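Local atomic coordinates of protein tudor (PDB entry 4Q5W), a protein that probably acts in the piRNA pathway with the Piwi proteins Aubergine and AGO3, and binds partner proteins in a methylation-dependent way through Tudor modules. Residues Ala131-Glu143 with Val154-Ile166. Residues are numbered along the deposited sequence; the frame is centred on the assembly and turned at random. Where two conformers were deposited one is given.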
ATOM      1  N   ALA A 131     -13.534   1.213  -4.492  1.00 15.89           N
ATOM      2  CA  ALA A 131     -14.858   0.978  -3.938  1.00 17.13           C
ATOM      3  C   ALA A 131     -15.040  -0.494  -3.592  1.00 19.00           C
ATOM      4  O   ALA A 131     -15.627  -0.825  -2.564  1.00 19.99           O
ATOM      5  CB  ALA A 131     -15.919   1.430  -4.918  1.00 17.30           C
ATOM      6  N   LEU A 132     -14.533  -1.365  -4.464  1.00 16.76           N
ATOM      7  CA  LEU A 132     -14.532  -2.808  -4.242  1.00 17.57           C
ATOM      8  C   LEU A 132     -13.763  -3.186  -2.969  1.00 16.11           C
ATOM      9  O   LEU A 132     -14.227  -3.995  -2.148  1.00 18.74           O
ATOM     10  CB  LEU A 132     -13.909  -3.496  -5.459  1.00 21.71           C
ATOM     11  CG  LEU A 132     -14.272  -4.944  -5.760  1.00 23.84           C
ATOM     12  CD1 LEU A 132     -15.777  -5.123  -5.644  1.00 28.88           C
ATOM     13  CD2 LEU A 132     -13.802  -5.308  -7.158  1.00 24.00           C
ATOM     14  N   LEU A 133     -12.586  -2.596  -2.800  1.00 17.80           N
ATOM     15  CA  LEU A 133     -11.764  -2.887  -1.631  1.00 18.73           C
ATOM     16  C   LEU A 133     -12.407  -2.340  -0.359  1.00 16.11           C
ATOM     17  O   LEU A 133     -12.365  -2.977   0.691  1.00 20.19           O
ATOM     18  CB  LEU A 133     -10.345  -2.327  -1.810  1.00 17.16           C
ATOM     19  CG  LEU A 133      -9.491  -3.011  -2.880  1.00 17.21           C
ATOM     20  CD1 LEU A 133      -8.136  -2.333  -3.036  1.00 16.23           C
ATOM     21  CD2 LEU A 133      -9.324  -4.486  -2.570  1.00 22.03           C
ATOM     22  N   ASP A 134     -13.009  -1.159  -0.449  1.00 21.37           N
ATOM     23  CA  ASP A 134     -13.688  -0.596   0.708  1.00 26.13           C
ATOM     24  C   ASP A 134     -14.789  -1.546   1.181  1.00 24.17           C
ATOM     25  O   ASP A 134     -15.043  -1.674   2.382  1.00 20.07           O
ATOM     26  CB  ASP A 134     -14.257   0.789   0.391  1.00 37.61           C
ATOM     27  CG  ASP A 134     -14.630   1.563   1.641  1.00 48.69           C
ATOM     28  OD1 ASP A 134     -13.710   2.016   2.358  1.00 52.56           O
ATOM     29  OD2 ASP A 134     -15.841   1.719   1.908  1.00 53.69           O
ATOM     30  N   SER A 135     -15.412  -2.240   0.233  1.00 22.13           N
ATOM     31  CA  SER A 135     -16.500  -3.160   0.562  1.00 21.20           C
ATOM     32  C   SER A 135     -16.057  -4.388   1.368  1.00 23.02           C
ATOM     33  O   SER A 135     -16.898  -5.088   1.944  1.00 23.83           O
ATOM     34  CB  SER A 135     -17.284  -3.582  -0.694  1.00 24.20           C
ATOM     35  OG  SER A 135     -16.646  -4.635  -1.393  1.00 23.42           O
ATOM     36  N   CYS A 136     -14.752  -4.656   1.412  1.00 16.28           N
ATOM     37  CA  CYS A 136     -14.235  -5.728   2.266  1.00 16.06           C
ATOM     38  C   CYS A 136     -13.186  -5.215   3.252  1.00 20.62           C
ATOM     39  O   CYS A 136     -12.476  -6.003   3.886  1.00 21.22           O
ATOM     40  CB  CYS A 136     -13.664  -6.879   1.430  1.00 17.01           C
ATOM     41  SG  CYS A 136     -12.303  -6.461   0.322  1.00 18.06           S
ATOM     42  N   LYS A 137     -13.118  -3.892   3.387  1.00 18.20           N
ATOM     43  CA  LYS A 137     -12.072  -3.207   4.162  1.00 17.28           C
ATOM     44  C   LYS A 137     -10.674  -3.722   3.821  1.00 16.37           C
ATOM     45  O   LYS A 137      -9.825  -3.857   4.700  1.00 18.03           O
ATOM     46  CB  LYS A 137     -12.307  -3.308   5.680  1.00 23.35           C
ATOM     47  CG  LYS A 137     -13.763  -3.179   6.135  1.00 32.86           C
ATOM     48  CD  LYS A 137     -14.441  -1.927   5.598  1.00 41.14           C
ATOM     49  CE  LYS A 137     -13.923  -0.656   6.253  1.00 44.63           C
ATOM     50  NZ  LYS A 137     -14.646   0.539   5.725  1.00 46.08           N
ATOM     51  N   GLY A 138     -10.451  -4.019   2.543  1.00 14.96           N
ATOM     52  CA  GLY A 138      -9.150  -4.438   2.060  1.00 16.92           C
ATOM     53  C   GLY A 138      -8.732  -5.863   2.382  1.00 15.68           C
ATOM     54  O   GLY A 138      -7.623  -6.263   2.022  1.00 17.01           O
ATOM     55  N   VAL A 139      -9.590  -6.632   3.050  1.00 12.30           N
ATOM     56  CA  VAL A 139      -9.209  -7.998   3.441  1.00 11.74           C
ATOM     57  C   VAL A 139      -9.494  -8.983   2.313  1.00 13.24           C
ATOM     58  O   VAL A 139     -10.632  -9.086   1.859  1.00 15.01           O
ATOM     59  CB  VAL A 139      -9.925  -8.463   4.721  1.00 17.26           C
ATOM     60  CG1 VAL A 139      -9.232  -9.690   5.303  1.00 18.16           C
ATOM     61  CG2 VAL A 139      -9.948  -7.343   5.746  1.00 18.67           C
ATOM     62  N   VAL A 140      -8.457  -9.704   1.883  1.00 10.65           N
ATOM     63  CA  VAL A 140      -8.511 -10.571   0.715  1.00 10.50           C
ATOM     64  C   VAL A 140      -7.856 -11.926   0.936  1.00 14.94           C
ATOM     65  O   VAL A 140      -6.895 -12.067   1.701  1.00 14.04           O
ATOM     66  CB  VAL A 140      -7.822  -9.931  -0.515  1.00 10.77           C
ATOM     67  CG1 VAL A 140      -8.645  -8.780  -1.054  1.00 11.55           C
ATOM     68  CG2 VAL A 140      -6.398  -9.459  -0.166  1.00 10.50           C
ATOM     69  N   ALA A 141      -8.385 -12.928   0.248  1.00 14.08           N
ATOM     70  CA  ALA A 141      -7.698 -14.196   0.123  1.00 12.07           C
ATOM     71  C   ALA A 141      -6.770 -14.103  -1.076  1.00 16.46           C
ATOM     72  O   ALA A 141      -7.112 -13.504  -2.099  1.00 14.88           O
ATOM     73  CB  ALA A 141      -8.696 -15.345  -0.038  1.00 12.85           C
ATOM     74  N   VAL A 142      -5.583 -14.681  -0.945  1.00 15.88           N
ATOM     75  CA  VAL A 142      -4.571 -14.552  -1.984  1.00 11.88           C
ATOM     76  C   VAL A 142      -4.132 -15.920  -2.497  1.00 16.72           C
ATOM     77  O   VAL A 142      -3.773 -16.800  -1.721  1.00 17.49           O
ATOM     78  CB  VAL A 142      -3.321 -13.802  -1.450  1.00 12.31           C
ATOM     79  CG1 VAL A 142      -2.266 -13.635  -2.554  1.00 12.38           C
ATOM     80  CG2 VAL A 142      -3.716 -12.471  -0.858  1.00 15.98           C
ATOM     81  N   GLU A 143      -4.207 -16.115  -3.806  1.00 14.25           N
ATOM     82  CA  GLU A 143      -3.654 -17.299  -4.446  0.70 18.79           C
ATOM     83  C   GLU A 143      -2.567 -16.877  -5.433  1.00 19.13           C
ATOM     84  O   GLU A 143      -2.771 -15.937  -6.202  1.00 22.62           O
ATOM     85  CB  GLU A 143      -4.759 -18.060  -5.181  0.70 18.00           C
ATOM     86  CG  GLU A 143      -4.259 -19.115  -6.150  0.70 23.87           C
ATOM     87  CD  GLU A 143      -5.392 -19.888  -6.795  0.70 28.89           C
ATOM     88  OE1 GLU A 143      -6.483 -19.950  -6.186  0.70 26.48           O
ATOM     89  OE2 GLU A 143      -5.195 -20.428  -7.910  0.70 28.27           O
ATOM     90  N   VAL A 154      -0.936 -12.640  -8.647  1.00 11.83           N
ATOM     91  CA  VAL A 154      -1.853 -13.291  -7.716  1.00 18.63           C
ATOM     92  C   VAL A 154      -3.303 -13.144  -8.143  1.00 16.61           C
ATOM     93  O   VAL A 154      -3.640 -12.274  -8.958  1.00 19.95           O
ATOM     94  CB  VAL A 154      -1.758 -12.661  -6.320  1.00 14.81           C
ATOM     95  CG1 VAL A 154      -0.365 -12.865  -5.721  1.00 16.20           C
ATOM     96  CG2 VAL A 154      -2.118 -11.195  -6.394  1.00 13.76           C
ATOM     97  N   ARG A 155      -4.152 -14.009  -7.590  1.00 15.07           N
ATOM     98  CA  ARG A 155      -5.599 -13.874  -7.696  1.00 14.01           C
ATOM     99  C   ARG A 155      -6.140 -13.457  -6.345  1.00 14.30           C
ATOM    100  O   ARG A 155      -5.813 -14.075  -5.335  1.00 20.36           O
ATOM    101  CB  ARG A 155      -6.252 -15.193  -8.079  1.00 15.81           C
ATOM    102  CG  ARG A 155      -6.074 -15.590  -9.518  1.00 23.35           C
ATOM    103  CD  ARG A 155      -6.944 -16.788  -9.825  1.00 27.76           C
ATOM    104  NE  ARG A 155      -6.406 -17.529 -10.952  1.00 40.24           N
ATOM    105  CZ  ARG A 155      -5.497 -18.489 -10.826  1.00 47.07           C
ATOM    106  NH1 ARG A 155      -5.047 -18.817  -9.625  1.00 45.21           N
ATOM    107  NH2 ARG A 155      -5.044 -19.121 -11.899  1.00 53.81           N
ATOM    108  N   LEU A 156      -6.969 -12.420  -6.324  1.00 13.59           N
ATOM    109  CA  LEU A 156      -7.503 -11.904  -5.069  1.00 12.20           C
ATOM    110  C   LEU A 156      -9.001 -12.150  -4.970  1.00 11.42           C
ATOM    111  O   LEU A 156      -9.736 -11.933  -5.933  1.00 15.95           O
ATOM    112  CB  LEU A 156      -7.236 -10.401  -4.959  1.00 13.66           C
ATOM    113  CG  LEU A 156      -5.779  -9.962  -5.137  1.00 14.22           C
ATOM    114  CD1 LEU A 156      -5.702  -8.448  -5.217  1.00 15.87           C
ATOM    115  CD2 LEU A 156      -4.923 -10.484  -3.999  1.00 17.12           C
ATOM    116  N   THR A 157      -9.449 -12.609  -3.808  1.00 13.20           N
ATOM    117  CA  THR A 157     -10.863 -12.850  -3.538  0.50 16.60           C
ATOM    118  C   THR A 157     -11.237 -12.081  -2.264  1.00 19.56           C
ATOM    119  O   THR A 157     -10.468 -12.102  -1.308  1.00 16.45           O
ATOM    120  CB  THR A 157     -11.111 -14.364  -3.324  0.50 16.06           C
ATOM    121  OG1 THR A 157     -10.573 -15.105  -4.430  0.50 13.13           O
ATOM    122  CG2 THR A 157     -12.586 -14.666  -3.202  0.50 12.31           C
ATOM    123  N   THR A 158     -12.391 -11.416  -2.236  1.00 13.74           N
ATOM    124  CA  THR A 158     -12.768 -10.703  -1.013  1.00 14.15           C
ATOM    125  C   THR A 158     -12.911 -11.711   0.117  1.00 16.04           C
ATOM    126  O   THR A 158     -13.498 -12.777  -0.059  1.00 18.87           O
ATOM    127  CB  THR A 158     -14.071  -9.895  -1.161  1.00 16.79           C
ATOM    128  OG1 THR A 158     -15.159 -10.781  -1.466  1.00 17.86           O
ATOM    129  CG2 THR A 158     -13.929  -8.852  -2.262  1.00 17.91           C
ATOM    130  N   LYS A 159     -12.321 -11.395   1.265  1.00 14.68           N
ATOM    131  CA  LYS A 159     -12.331 -12.310   2.401  1.00 12.64           C
ATOM    132  C   LYS A 159     -13.625 -12.140   3.182  1.00 19.46           C
ATOM    133  O   LYS A 159     -13.615 -11.764   4.349  1.00 20.66           O
ATOM    134  CB  LYS A 159     -11.113 -12.073   3.299  1.00 12.52           C
ATOM    135  CG  LYS A 159     -10.827 -13.244   4.245  1.00 20.64           C
ATOM    136  CD  LYS A 159     -10.470 -14.484   3.449  1.00 18.54           C
ATOM    137  CE  LYS A 159     -10.299 -15.705   4.347  1.00 25.16           C
ATOM    138  NZ  LYS A 159     -10.183 -16.959   3.535  1.00 27.79           N
ATOM    139  N   ASP A 160     -14.744 -12.421   2.519  1.00 16.87           N
ATOM    140  CA  ASP A 160     -16.057 -12.279   3.130  1.00 19.25           C
ATOM    141  C   ASP A 160     -17.033 -13.241   2.465  1.00 17.91           C
ATOM    142  O   ASP A 160     -16.628 -14.058   1.640  1.00 18.99           O
ATOM    143  CB  ASP A 160     -16.559 -10.820   3.106  1.00 19.16           C
ATOM    144  CG  ASP A 160     -16.532 -10.194   1.718  1.00 19.66           C
ATOM    145  OD1 ASP A 160     -16.726 -10.898   0.709  1.00 14.26           O
ATOM    146  OD2 ASP A 160     -16.331  -8.963   1.633  1.00 20.52           O
ATOM    147  N   LYS A 161     -18.308 -13.146   2.818  1.00 21.65           N
ATOM    148  CA  LYS A 161     -19.281 -14.149   2.382  1.00 22.54           C
ATOM    149  C   LYS A 161     -19.501 -14.202   0.868  1.00 21.83           C
ATOM    150  O   LYS A 161     -19.979 -15.214   0.337  1.00 20.81           O
ATOM    151  CB  LYS A 161     -20.617 -13.966   3.114  1.00 29.41           C
ATOM    152  CG  LYS A 161     -21.321 -12.656   2.825  1.00 31.57           C
ATOM    153  CD  LYS A 161     -22.736 -12.670   3.396  1.00 40.46           C
ATOM    154  CE  LYS A 161     -23.473 -11.386   3.057  1.00 46.01           C
ATOM    155  NZ  LYS A 161     -23.274 -11.008   1.626  1.00 48.92           N
ATOM    156  N   ARG A 162     -19.154 -13.121   0.180  1.00 18.80           N
ATOM    157  CA  ARG A 162     -19.335 -13.047  -1.267  1.00 23.34           C
ATOM    158  C   ARG A 162     -18.282 -13.849  -2.008  1.00 25.20           C
ATOM    159  O   ARG A 162     -18.537 -14.350  -3.101  1.00 23.71           O
ATOM    160  CB  ARG A 162     -19.258 -11.599  -1.756  1.00 20.83           C
ATOM    161  CG  ARG A 162     -20.280 -10.661  -1.151  1.00 22.26           C
ATOM    162  CD  ARG A 162     -19.940  -9.223  -1.508  1.00 25.25           C
ATOM    163  NE  ARG A 162     -18.679  -8.784  -0.908  1.00 23.70           N
ATOM    164  CZ  ARG A 162     -18.077  -7.634  -1.207  1.00 23.55           C
ATOM    165  NH1 ARG A 162     -16.935  -7.300  -0.615  1.00 17.91           N
ATOM    166  NH2 ARG A 162     -18.623  -6.816  -2.100  1.00 29.34           N
ATOM    167  N   SER A 163     -17.094 -13.953  -1.413  1.00 21.72           N
ATOM    168  CA  SER A 163     -15.931 -14.512  -2.094  1.00 18.24           C
ATOM    169  C   SER A 163     -15.821 -13.935  -3.501  1.00 21.16           C
ATOM    170  O   SER A 163     -15.690 -14.664  -4.482  1.00 18.92           O
ATOM    171  CB  SER A 163     -15.971 -16.038  -2.131  1.00 20.18           C
ATOM    172  OG  SER A 163     -15.645 -16.586  -0.861  1.00 25.37           O
ATOM    173  N   LEU A 164     -15.874 -12.615  -3.583  1.00 16.94           N
ATOM    174  CA  LEU A 164     -15.881 -11.935  -4.864  1.00 17.14           C
ATOM    175  C   LEU A 164     -14.530 -12.052  -5.566  1.00 16.46           C
ATOM    176  O   LEU A 164     -13.491 -11.753  -4.976  1.00 14.08           O
ATOM    177  CB  LEU A 164     -16.274 -10.486  -4.655  1.00 18.84           C
ATOM    178  CG  LEU A 164     -16.447  -9.626  -5.891  1.00 20.19           C
ATOM    179  CD1 LEU A 164     -17.685  -8.774  -5.700  1.00 23.73           C
ATOM    180  CD2 LEU A 164     -15.196  -8.774  -6.092  1.00 19.31           C
ATOM    181  N   LYS A 165     -14.555 -12.499  -6.818  1.00 14.45           N
ATOM    182  CA  LYS A 165     -13.334 -12.733  -7.585  1.00 15.49           C
ATOM    183  C   LYS A 165     -12.929 -11.428  -8.232  1.00 15.97           C
ATOM    184  O   LYS A 165     -13.534 -10.996  -9.215  1.00 15.15           O
ATOM    185  CB  LYS A 165     -13.573 -13.798  -8.659  1.00 22.00           C
ATOM    186  CG  LYS A 165     -14.110 -15.114  -8.108  1.00 24.52           C
ATOM    187  CD  LYS A 165     -14.406 -16.121  -9.222  1.00 24.35           C
ATOM    188  CE  LYS A 165     -14.628 -17.516  -8.637  1.00 30.31           C
ATOM    189  NZ  LYS A 165     -14.905 -18.560  -9.669  1.00 28.31           N
ATOM    190  N   ILE A 166     -11.912 -10.789  -7.674  1.00 13.70           N
ATOM    191  CA  ILE A 166     -11.659  -9.389  -7.994  1.00 13.28           C
ATOM    192  C   ILE A 166     -11.231  -9.133  -9.434  1.00 10.76           C
ATOM    193  O   ILE A 166     -11.674  -8.168 -10.042  1.00 10.89           O
ATOM    194  CB  ILE A 166     -10.690  -8.765  -6.990  1.00 14.35           C
ATOM    195  CG1 ILE A 166     -11.331  -8.781  -5.605  1.00 17.28           C
ATOM    196  CG2 ILE A 166     -10.363  -7.325  -7.373  1.00 14.43           C
ATOM    197  CD1 ILE A 166     -10.370  -8.459  -4.482  1.00 19.49           C
TER
HETATM  198  O   HOH W   1     -16.555  -7.482   3.919  1.00 25.62           O
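The antiparallel beta hairpin of the SN-like, OB-fold part of extended Tudor 9, strand 139-144 against strand 153-158, pairs Ala141 with Thr157 and Glu143 with Arg155, each through two backbone hydrogen bonds; Ala141 N reaches Thr157 O at 2.7 Å. Beyond the last strand pair, Lys159 N still donates to Val139 O. On the buried face Val142 sits between its neighbours across the hairpin: CG1, anti to the backbone N (chi1 -179°), meets Val154 CG1, while CG2 touches Leu156 CD2 at 3.9 Å. The Glu143 and Arg155 side chains run alongside each other on the opposite face; their salt bridge is modelled too short, in one of two conformers of Glu143, and its detail is doubtful.

The second half of the contact ties the end of helix 122-134 to the turn Asp160-Ser163. Arg162 grips Ser135 OG end-on, NH1 at 2.8 Å and NH2 at 3.0 Å, with the oxygen in the guanidinium plane. That hydroxyl in turn donates to Leu132 O, and Asp160 OD2 takes Arg162 NH1 on its syn lone pair at 2.9 Å, fixing the guanidinium from a second side. A water bridges Ser135 O and Asp160 OD2. Next to these polar bonds, Leu132 CD1 packs on Leu164 CD2 at 3.7 Å.

Strand 5-11 hydrogen-bonds to strand 139-144 and strand 108-112 to strand 153-158, Leu19 of strand 16-21 touches Val140 and Val142, and helix 166-182 leaves directly from Ile166.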